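Local atomic coordinates of deoxyhypusine hydroxylase (Homo sapiens, PDB entry 4D50), a protein that hydroxylates the deoxyhypusine side chain of translation initiation factor eIF-5A at a diiron centre, completing the formation of hypusine. Residues Q229-L234 against E249-I254. Numbering follows the deposited sequence.
Sequences QLAAAL and EALGAI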
ATOM      1  N   GLN A 229       9.868 -17.129   1.725  1.00 12.76           N
ATOM      2  CA  GLN A 229       8.439 -17.178   1.556  1.00 12.83           C
ATOM      3  C   GLN A 229       7.937 -16.107   0.627  1.00 10.43           C
ATOM      4  O   GLN A 229       7.018 -16.358  -0.143  1.00 10.70           O
ATOM      5  CB  GLN A 229       7.787 -17.142   2.935  1.00 16.10           C
ATOM      6  CG  GLN A 229       7.950 -18.512   3.646  1.00 20.81           C
ATOM      7  CD  GLN A 229       6.878 -19.487   3.189  1.00 26.24           C
ATOM      8  OE1 GLN A 229       5.685 -19.185   3.256  1.00 31.21           O
ATOM      9  NE2 GLN A 229       7.299 -20.662   2.732  1.00 35.21           N
ATOM     10  N   LEU A 230       8.524 -14.919   0.688  1.00  9.50           N
ATOM     11  CA  LEU A 230       8.152 -13.819  -0.253  1.00 10.35           C
ATOM     12  C   LEU A 230       8.498 -14.151  -1.680  1.00 10.64           C
ATOM     13  O   LEU A 230       7.675 -13.983  -2.587  1.00 11.19           O
ATOM     14  CB  LEU A 230       8.857 -12.562   0.115  1.00 10.84           C
ATOM     15  CG  LEU A 230       8.327 -11.823   1.385  1.00 10.41           C
ATOM     16  CD1 LEU A 230       9.302 -10.737   1.799  1.00 10.72           C
ATOM     17  CD2 LEU A 230       6.964 -11.243   1.145  1.00 11.49           C
ATOM     18  N   ALA A 231       9.663 -14.728  -1.845  1.00 10.93           N
ATOM     19  CA  ALA A 231      10.090 -15.214  -3.192  1.00 11.60           C
ATOM     20  C   ALA A 231       9.257 -16.378  -3.726  1.00 11.77           C
ATOM     21  O   ALA A 231       8.875 -16.405  -4.911  1.00 13.83           O
ATOM     22  CB  ALA A 231      11.532 -15.565  -3.191  1.00 11.75           C
ATOM     23  N   ALA A 232       8.909 -17.322  -2.863  1.00 12.35           N
ATOM     24  CA  ALA A 232       7.975 -18.434  -3.227  1.00 12.21           C
ATOM     25  C   ALA A 232       6.599 -17.929  -3.633  1.00 11.41           C
ATOM     26  O   ALA A 232       5.979 -18.435  -4.529  1.00 14.25           O
ATOM     27  CB  ALA A 232       7.825 -19.365  -2.074  1.00 11.81           C
ATOM     28  N   ALA A 233       6.042 -16.993  -2.875  1.00 11.57           N
ATOM     29  CA  ALA A 233       4.739 -16.375  -3.257  1.00  9.33           C
ATOM     30  C   ALA A 233       4.858 -15.711  -4.641  1.00  9.18           C
ATOM     31  O   ALA A 233       3.964 -15.807  -5.441  1.00  8.79           O
ATOM     32  CB  ALA A 233       4.223 -15.410  -2.186  1.00 10.12           C
ATOM     33  N   LEU A 234       5.880 -14.886  -4.821  1.00  8.62           N
ATOM     34  CA  LEU A 234       6.177 -14.221  -6.124  1.00  9.43           C
ATOM     35  C   LEU A 234       6.218 -15.260  -7.254  1.00 11.79           C
ATOM     36  O   LEU A 234       5.603 -15.051  -8.306  1.00 11.33           O
ATOM     37  CB  LEU A 234       7.423 -13.341  -6.042  1.00  9.37           C
ATOM     38  CG  LEU A 234       7.811 -12.715  -7.404  1.00  8.19           C
ATOM     39  CD1 LEU A 234       6.770 -11.799  -8.048  1.00  8.49           C
ATOM     40  CD2 LEU A 234       9.069 -11.950  -7.230  1.00  8.21           C
ATOM     41  N   GLU A 249       7.394  -6.084  -4.390  1.00 11.08           N
ATOM     42  CA  GLU A 249       7.756  -4.830  -3.749  1.00 13.51           C
ATOM     43  C   GLU A 249       8.500  -5.070  -2.467  1.00 12.18           C
ATOM     44  O   GLU A 249       9.472  -4.374  -2.211  1.00 12.78           O
ATOM     45  CB  GLU A 249       6.526  -3.975  -3.437  1.00 16.51           C
ATOM     46  CG  GLU A 249       6.019  -3.101  -4.552  1.00 21.85           C
ATOM     47  CD  GLU A 249       5.441  -1.743  -4.063  1.00 23.11           C
ATOM     48  OE1 GLU A 249       5.583  -1.281  -2.900  1.00 31.22           O
ATOM     49  OE2 GLU A 249       4.822  -1.106  -4.899  1.00 32.65           O
ATOM     50  N   ALA A 250       8.020  -6.018  -1.630  1.00 12.15           N
ATOM     51  CA  ALA A 250       8.720  -6.353  -0.379  1.00 11.92           C
ATOM     52  C   ALA A 250      10.153  -6.820  -0.594  1.00 11.86           C
ATOM     53  O   ALA A 250      11.100  -6.379   0.078  1.00 12.11           O
ATOM     54  CB  ALA A 250       7.902  -7.363   0.415  1.00 12.19           C
ATOM     55  N   LEU A 251      10.313  -7.648  -1.597  1.00 11.61           N
ATOM     56  CA  LEU A 251      11.630  -8.157  -1.999  1.00 12.27           C
ATOM     57  C   LEU A 251      12.510  -6.973  -2.443  1.00 12.79           C
ATOM     58  O   LEU A 251      13.728  -6.939  -2.110  1.00 14.33           O
ATOM     59  CB  LEU A 251      11.524  -9.202  -3.128  1.00 12.26           C
ATOM     60  CG  LEU A 251      10.972 -10.530  -2.610  1.00 12.09           C
ATOM     61  CD1 LEU A 251      10.589 -11.510  -3.710  1.00 12.21           C
ATOM     62  CD2 LEU A 251      11.942 -11.146  -1.635  1.00 12.55           C
ATOM     63  N   GLY A 252      11.912  -6.073  -3.202  1.00 11.37           N
ATOM     64  CA  GLY A 252      12.523  -4.798  -3.568  1.00 11.50           C
ATOM     65  C   GLY A 252      13.016  -3.941  -2.427  1.00 11.78           C
ATOM     66  O   GLY A 252      14.153  -3.406  -2.470  1.00 12.26           O
ATOM     67  N   ALA A 253      12.197  -3.794  -1.381  1.00 10.83           N
ATOM     68  CA  ALA A 253      12.589  -3.067  -0.229  1.00 12.36           C
ATOM     69  C   ALA A 253      13.757  -3.722   0.512  1.00 14.82           C
ATOM     70  O   ALA A 253      14.630  -2.997   0.974  1.00 17.61           O
ATOM     71  CB  ALA A 253      11.412  -2.978   0.679  1.00 13.43           C
ATOM     72  N   ILE A 254      13.748  -5.053   0.629  1.00 14.20           N
ATOM     73  CA  ILE A 254      14.769  -5.770   1.396  1.00 17.23           C
ATOM     74  C   ILE A 254      16.057  -5.654   0.610  1.00 17.98           C
ATOM     75  O   ILE A 254      17.084  -5.313   1.160  1.00 20.73           O
ATOM     76  CB  ILE A 254      14.324  -7.205   1.699  1.00 15.73           C
ATOM     77  CG1 ILE A 254      13.076  -7.134   2.593  1.00 15.55           C
ATOM     78  CG2 ILE A 254      15.411  -8.037   2.377  1.00 15.03           C
ATOM     79  CD1 ILE A 254      12.258  -8.400   2.678  1.00 16.20           C
TER
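Leu251 reaches across to Leu230, Ala231 and Leu234 of the facing helix. Its CB leads to CG, which lies 4.0 Å from Leu230 CB. There the chain forks. Leu251 CD2 lies 3.8 Å from Leu230 CB. Leu251 CD1 rests on the backbone at Ala231, 3.8 Å from Ala231 CA and as near to Ala231 N. The same methyl also touches Leu234, whose CD2 comes to 3.9 Å from Leu251 CD1. CG of Leu251 is anti to its own carbonyl carbon (chi1 -73°), and this sends the fork toward the facing backbone. The fork lies against the one helical turn from Leu230 to Leu234, with CD2 at the Leu230 end and CD1 toward Leu234.

The two helices belong to neighbouring HEAT-like repeats, the fourth and fifth of the PBS type. Residues 229-234 lie on helix 227-235 and residues 249-254 on helix 241-254. Their short segments run roughly antiparallel, at 143°, with axes 9.8 Å apart. No hydrogen bond joins them, and the contact is apolar. Helix 241-254 also carries the iron ligands His245 and Glu246; its C-terminal turns pack here on helix 227-235 of the preceding repeat.

Leu230 reaches back to helix 241-254. Leu230 CD1 touches both Ala250 CB and Ile254 CD1, each 3.9 Å away. Leu230 CD2 lies 4.1 Å from Ala250 CB. An alanine in place of Leu251 would probably open a gap beside Ala231 and cost Leu230 CB and Leu234 CD2 their contacts with the Leu251 methyls. Cys259 of helix 257-265 touches both Leu251 and Ile254, and Val227 also packs on this pair.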